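Local coordinates for protein transcriptional regulators (LACI-FAMILY TRANSCRIPTIONAL REGULATORY PROTEIN) (Corynebacterium glutamicum, PDB 3GYB) that probably acts as a LacI-family transcription factor, here represented by its periplasmic-binding-protein-like region, at residues F135-F138 and E139-R143; V40-S43 and L44-A48. All coordinates share one frame; numbering follows the deposited sequence.

Both contacts are local, each made by nine consecutive residues, and they lie on opposite sides of the chain's centre, about 34 Å apart between centres and about 20 Å at the nearest atoms. Contact 1 is about two and a half turns of helix 129-144: repeating backbone bonds run along it, its buried side packs through Phe138 and Met142, and its outer side carries charged groups. Contact 2, residues 40-48, is the more buried of the two and is irregular; there a single aspartate gathers the polar groups of a turn that leaves strand 37-41. Contact 1 meets no other chain of the assembly, whereas contact 2 is part of the interface with the second subunit.

Contact 1: residues F135-F138 and E139-R143; sequences FESF and EATMR
Helix 129-144, the helix of a beta-alpha-beta unit in the periplasmic-binding-protein-like fold, brings Phe138 and Met142 together one turn apart on its buried side. Met142, a selenomethionine, lays its CG over one face of the Phe138 ring, 3.9 Å from the centroid and off-centre on the ring. It is a CH-pi contact; the chain then curls through its second and third torsions, leaving SE oblique to the ring at 4.9 Å from the centroid, a Met-aromatic contact. Thr141 turns OG1 back beside its own backbone N (chi1 -60°), and Thr141 OG1 gives a hydrogen bond of 2.8 Å to Ser137 O. Thr141 N reaches that oxygen from the opposite face of the carbonyl plane, so two donors of one residue grip it. On the outer side, the Glu139 carboxylate meets the end of the Phe135 ring, CD lying 3.4 Å from Phe135 CZ with the two planes 38° apart; the Phe135 ring also makes a cation-pi contact with Arg125. Glu139 OE1 also takes a weak but straight bond, 3.3 Å from Arg143 NH1 at the guanidinium edge, as part of a salt bridge. Thr110 of helix 102-115 packs on Phe138, Thr141 and Met142, and Ser137 OG bonds Phe103 O. Strand 121-124 meets the aromatic side through His123 and Ile121, while Ser151 of strand 150-151 touches both phenylalanines.

Contact 2: residues V40-S43 and L44-A48; sequences VIDS and LTSQA
Asp42, just past strand 37-41, an outermost strand of the sheet within this chain, folds its side chain into the turn of Leu44, Thr45 and Ser46 that leads toward helix 52-57. From CB the chain passes to CG, flanked by both N and C of its own backbone (chi1 82°), which turns the carboxylate toward the backbone that follows. Asp42 OD1 accepts two amides: Ser46 N at 2.7 Å, almost head-on to the C-O bond, and Thr45 N at 2.8 Å, on the syn side but somewhat out of the carboxylate plane. Asp42 OD2 takes the Thr45 OG1 hydroxyl at 2.8 Å from above that plane. The backbone of Asp42 is bound as well. Asp42 N donates to Ser46 OG at 3.0 Å, and Gln47 NE2 gives Asp42 O a straight bond of 3.1 Å lying in the Gln47 amide plane. Gln47 OE1 continues to Ser55, and Ser46 OG also bonds Leu38 O of the second subunit, while Ser28 of that subunit bonds Thr45 O. Two backbone amides and a hydroxyl thus converge on one buried carboxylate, which probably favours its charged form and helps to set the shape of this turn at the dimer interface.

Contact 1: residues F135-F138 and E139-R143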
ATOM      1  N   PHE A 135      18.056  -4.271  13.645  1.00 13.42           N
ATOM      2  CA  PHE A 135      18.341  -3.636  14.927  1.00 14.20           C
ATOM      3  C   PHE A 135      19.736  -4.042  15.390  1.00 16.06           C
ATOM      4  O   PHE A 135      20.516  -3.207  15.841  1.00 14.53           O
ATOM      5  CB  PHE A 135      17.311  -4.060  15.981  1.00 13.22           C
ATOM      6  CG  PHE A 135      17.787  -3.879  17.397  1.00 15.76           C
ATOM      7  CD1 PHE A 135      17.897  -2.609  17.956  1.00 15.84           C
ATOM      8  CD2 PHE A 135      18.173  -4.982  18.154  1.00 15.89           C
ATOM      9  CE1 PHE A 135      18.388  -2.437  19.253  1.00 18.21           C
ATOM     10  CE2 PHE A 135      18.666  -4.822  19.450  1.00 17.18           C
ATOM     11  CZ  PHE A 135      18.773  -3.546  19.999  1.00 18.03           C
ATOM     12  N   GLU A 136      20.044  -5.329  15.279  1.00 16.13           N
ATOM     13  CA  GLU A 136      21.350  -5.824  15.696  1.00 16.70           C
ATOM     14  C   GLU A 136      22.473  -5.191  14.881  1.00 16.59           C
ATOM     15  O   GLU A 136      23.513  -4.813  15.426  1.00 15.71           O
ATOM     16  CB  GLU A 136      21.391  -7.349  15.578  1.00 19.06           C
ATOM     17  CG  GLU A 136      20.398  -8.049  16.489  1.00 25.26           C
ATOM     18  CD  GLU A 136      20.518  -9.560  16.432  1.00 28.72           C
ATOM     19  OE1 GLU A 136      20.451 -10.126  15.318  1.00 31.98           O
ATOM     20  OE2 GLU A 136      20.674 -10.181  17.503  1.00 34.21           O
ATOM     21  N   SER A 137      22.263  -5.065  13.575  1.00 15.70           N
ATOM     22  CA  SER A 137      23.268  -4.459  12.714  1.00 15.25           C
ATOM     23  C   SER A 137      23.396  -2.971  13.029  1.00 14.59           C
ATOM     24  O   SER A 137      24.493  -2.417  13.019  1.00 13.62           O
ATOM     25  CB  SER A 137      22.901  -4.662  11.244  1.00 15.26           C
ATOM     26  OG  SER A 137      23.862  -4.047  10.399  1.00 15.48           O
ATOM     27  N   PHE A 138      22.270  -2.317  13.302  1.00 14.13           N
ATOM     28  CA  PHE A 138      22.305  -0.901  13.650  1.00 12.20           C
ATOM     29  C   PHE A 138      23.222  -0.704  14.858  1.00 13.23           C
ATOM     30  O   PHE A 138      24.116   0.144  14.846  1.00 13.58           O
ATOM     31  CB  PHE A 138      20.896  -0.399  13.993  1.00 12.50           C
ATOM     32  CG  PHE A 138      20.882   0.930  14.698  1.00 12.52           C
ATOM     33  CD1 PHE A 138      21.239   2.095  14.028  1.00 13.09           C
ATOM     34  CD2 PHE A 138      20.517   1.015  16.041  1.00 11.65           C
ATOM     35  CE1 PHE A 138      21.232   3.327  14.681  1.00 12.44           C
ATOM     36  CE2 PHE A 138      20.509   2.245  16.705  1.00 12.71           C
ATOM     37  CZ  PHE A 138      20.866   3.403  16.024  1.00 12.28           C
ATOM     38  N   GLU A 139      23.009  -1.501  15.898  1.00 15.13           N
ATOM     39  CA  GLU A 139      23.818  -1.377  17.102  1.00 15.64           C
ATOM     40  C   GLU A 139      25.280  -1.704  16.849  1.00 17.43           C
ATOM     41  O   GLU A 139      26.167  -0.992  17.317  1.00 17.53           O
ATOM     42  CB  GLU A 139      23.287  -2.282  18.221  1.00 16.54           C
ATOM     43  CG  GLU A 139      21.948  -1.849  18.814  1.00 17.32           C
ATOM     44  CD  GLU A 139      21.834  -2.172  20.295  1.00 19.13           C
ATOM     45  OE1 GLU A 139      22.316  -3.248  20.709  1.00 20.70           O
ATOM     46  OE2 GLU A 139      21.254  -1.356  21.047  1.00 17.90           O
ATOM     47  N   ALA A 140      25.534  -2.783  16.116  1.00 18.43           N
ATOM     48  CA  ALA A 140      26.911  -3.184  15.834  1.00 17.81           C
ATOM     49  C   ALA A 140      27.642  -2.126  15.013  1.00 18.87           C
ATOM     50  O   ALA A 140      28.821  -1.846  15.242  1.00 19.08           O
ATOM     51  CB  ALA A 140      26.931  -4.519  15.096  1.00 18.05           C
ATOM     52  N   THR A 141      26.944  -1.540  14.047  1.00 17.08           N
ATOM     53  CA  THR A 141      27.551  -0.519  13.206  1.00 16.37           C
ATOM     54  C   THR A 141      27.817   0.744  14.013  1.00 16.57           C
ATOM     55  O   THR A 141      28.858   1.380  13.837  1.00 18.20           O
ATOM     56  CB  THR A 141      26.652  -0.190  12.010  1.00 15.22           C
ATOM     57  OG1 THR A 141      26.454  -1.379  11.237  1.00 16.42           O
ATOM     58  CG2 THR A 141      27.290   0.885  11.133  1.00 15.75           C
HETATM   59  N   MSE A 142      26.880   1.123  14.879  1.00 16.34           N
HETATM   60  CA  MSE A 142      27.084   2.310  15.700  1.00 16.77           C
HETATM   61  C   MSE A 142      28.313   2.111  16.595  1.00 17.18           C
HETATM   62  O   MSE A 142      29.184   2.967  16.648  1.00 17.92           O
HETATM   63  CB  MSE A 142      25.850   2.592  16.572  1.00 17.20           C
HETATM   64  CG  MSE A 142      24.653   3.149  15.807  1.00 16.82           C
HETATM   65 SE   MSE A 142      24.894   4.946  15.117  1.00 22.77          SE
HETATM   66  CE  MSE A 142      24.774   5.940  16.776  1.00 20.08           C
ATOM     67  N   ARG A 143      28.383   0.971  17.279  1.00 17.26           N
ATOM     68  CA  ARG A 143      29.522   0.689  18.156  1.00 16.84           C
ATOM     69  C   ARG A 143      30.832   0.522  17.395  1.00 17.99           C
ATOM     70  O   ARG A 143      31.902   0.834  17.913  1.00 18.15           O
ATOM     71  CB  ARG A 143      29.249  -0.555  19.000  1.00 18.15           C
ATOM     72  CG  ARG A 143      28.106  -0.368  19.980  1.00 17.82           C
ATOM     73  CD  ARG A 143      28.127  -1.411  21.082  1.00 22.34           C
ATOM     74  NE  ARG A 143      27.073  -1.144  22.056  1.00 22.88           N
ATOM     75  CZ  ARG A 143      25.813  -1.545  21.927  1.00 23.65           C
ATOM     76  NH1 ARG A 143      25.443  -2.247  20.866  1.00 25.40           N
ATOM     77  NH2 ARG A 143      24.918  -1.222  22.850  1.00 22.72           N
TER

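Contact 2: residues V40-S43 and L44-A48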
ATOM      1  N   VAL A  40      -3.339 -14.354  -3.021  1.00 13.01           N
ATOM      2  CA  VAL A  40      -2.734 -13.877  -1.787  1.00 12.45           C
ATOM      3  C   VAL A  40      -3.530 -14.145  -0.516  1.00 12.31           C
ATOM      4  O   VAL A  40      -4.751 -13.989  -0.475  1.00 12.87           O
ATOM      5  CB  VAL A  40      -2.452 -12.353  -1.880  1.00 12.33           C
ATOM      6  CG1 VAL A  40      -1.886 -11.839  -0.566  1.00 13.30           C
ATOM      7  CG2 VAL A  40      -1.464 -12.081  -3.016  1.00 13.60           C
ATOM      8  N   ILE A  41      -2.804 -14.551   0.520  1.00 12.06           N
ATOM      9  CA  ILE A  41      -3.364 -14.831   1.838  1.00 13.72           C
ATOM     10  C   ILE A  41      -2.623 -13.885   2.783  1.00 13.39           C
ATOM     11  O   ILE A  41      -1.399 -13.818   2.747  1.00 13.91           O
ATOM     12  CB  ILE A  41      -3.069 -16.293   2.265  1.00 14.45           C
ATOM     13  CG1 ILE A  41      -3.763 -17.275   1.317  1.00 17.80           C
ATOM     14  CG2 ILE A  41      -3.499 -16.518   3.717  1.00 16.26           C
ATOM     15  CD1 ILE A  41      -5.275 -17.282   1.408  1.00 20.41           C
ATOM     16  N   ASP A  42      -3.345 -13.136   3.616  1.00 15.23           N
ATOM     17  CA  ASP A  42      -2.669 -12.231   4.535  1.00 16.50           C
ATOM     18  C   ASP A  42      -2.769 -12.786   5.957  1.00 18.46           C
ATOM     19  O   ASP A  42      -3.312 -13.872   6.164  1.00 20.74           O
ATOM     20  CB  ASP A  42      -3.256 -10.813   4.431  1.00 17.96           C
ATOM     21  CG  ASP A  42      -4.527 -10.632   5.237  1.00 20.13           C
ATOM     22  OD1 ASP A  42      -5.217 -11.636   5.514  1.00 21.02           O
ATOM     23  OD2 ASP A  42      -4.842  -9.469   5.581  1.00 18.60           O
ATOM     24  N   SER A  43      -2.234 -12.065   6.934  1.00 18.86           N
ATOM     25  CA  SER A  43      -2.283 -12.555   8.307  1.00 21.30           C
ATOM     26  C   SER A  43      -3.311 -11.837   9.174  1.00 22.09           C
ATOM     27  O   SER A  43      -3.455 -12.154  10.357  1.00 24.80           O
ATOM     28  CB  SER A  43      -0.903 -12.427   8.959  1.00 21.59           C
ATOM     29  OG  SER A  43      -0.584 -11.066   9.193  1.00 25.30           O
ATOM     30  N   LEU A  44      -4.032 -10.884   8.596  1.00 22.31           N
ATOM     31  CA  LEU A  44      -5.014 -10.127   9.365  1.00 22.65           C
ATOM     32  C   LEU A  44      -6.468 -10.314   8.943  1.00 21.87           C
ATOM     33  O   LEU A  44      -7.376 -10.133   9.757  1.00 23.61           O
ATOM     34  CB  LEU A  44      -4.679  -8.634   9.301  1.00 24.89           C
ATOM     35  CG  LEU A  44      -3.308  -8.187   9.808  1.00 26.34           C
ATOM     36  CD1 LEU A  44      -3.115  -6.705   9.520  1.00 27.43           C
ATOM     37  CD2 LEU A  44      -3.200  -8.462  11.298  1.00 28.02           C
ATOM     38  N   THR A  45      -6.699 -10.686   7.691  1.00 20.24           N
ATOM     39  CA  THR A  45      -8.069 -10.826   7.214  1.00 19.31           C
ATOM     40  C   THR A  45      -8.478 -12.145   6.564  1.00 18.64           C
ATOM     41  O   THR A  45      -9.665 -12.462   6.516  1.00 17.74           O
ATOM     42  CB  THR A  45      -8.407  -9.705   6.218  1.00 19.00           C
ATOM     43  OG1 THR A  45      -7.541  -9.802   5.077  1.00 18.64           O
ATOM     44  CG2 THR A  45      -8.229  -8.339   6.874  1.00 20.70           C
ATOM     45  N   SER A  46      -7.519 -12.912   6.062  1.00 17.88           N
ATOM     46  CA  SER A  46      -7.854 -14.169   5.400  1.00 17.48           C
ATOM     47  C   SER A  46      -8.502 -15.220   6.293  1.00 18.20           C
ATOM     48  O   SER A  46      -9.180 -16.116   5.797  1.00 18.67           O
ATOM     49  CB  SER A  46      -6.613 -14.766   4.732  1.00 17.84           C
ATOM     50  OG  SER A  46      -6.254 -14.017   3.583  1.00 17.02           O
ATOM     51  N   GLN A  47      -8.283 -15.122   7.599  1.00 18.86           N
ATOM     52  CA  GLN A  47      -8.877 -16.075   8.528  1.00 19.68           C
ATOM     53  C   GLN A  47      -9.156 -15.423   9.875  1.00 21.70           C
ATOM     54  O   GLN A  47      -8.685 -14.321  10.150  1.00 21.34           O
ATOM     55  CB  GLN A  47      -7.971 -17.300   8.711  1.00 19.11           C
ATOM     56  CG  GLN A  47      -6.534 -17.002   9.122  1.00 17.55           C
ATOM     57  CD  GLN A  47      -5.720 -16.378   8.004  1.00 17.01           C
ATOM     58  OE1 GLN A  47      -5.719 -16.873   6.880  1.00 17.38           O
ATOM     59  NE2 GLN A  47      -5.015 -15.291   8.313  1.00 17.67           N
ATOM     60  N   ALA A  48      -9.934 -16.105  10.708  1.00 22.75           N
ATOM     61  CA  ALA A  48     -10.280 -15.579  12.021  1.00 26.01           C
ATOM     62  C   ALA A  48      -9.119 -15.715  12.997  1.00 27.11           C
ATOM     63  O   ALA A  48      -8.904 -14.850  13.847  1.00 29.19           O
ATOM     64  CB  ALA A  48     -11.510 -16.301  12.564  1.00 24.80           C
TER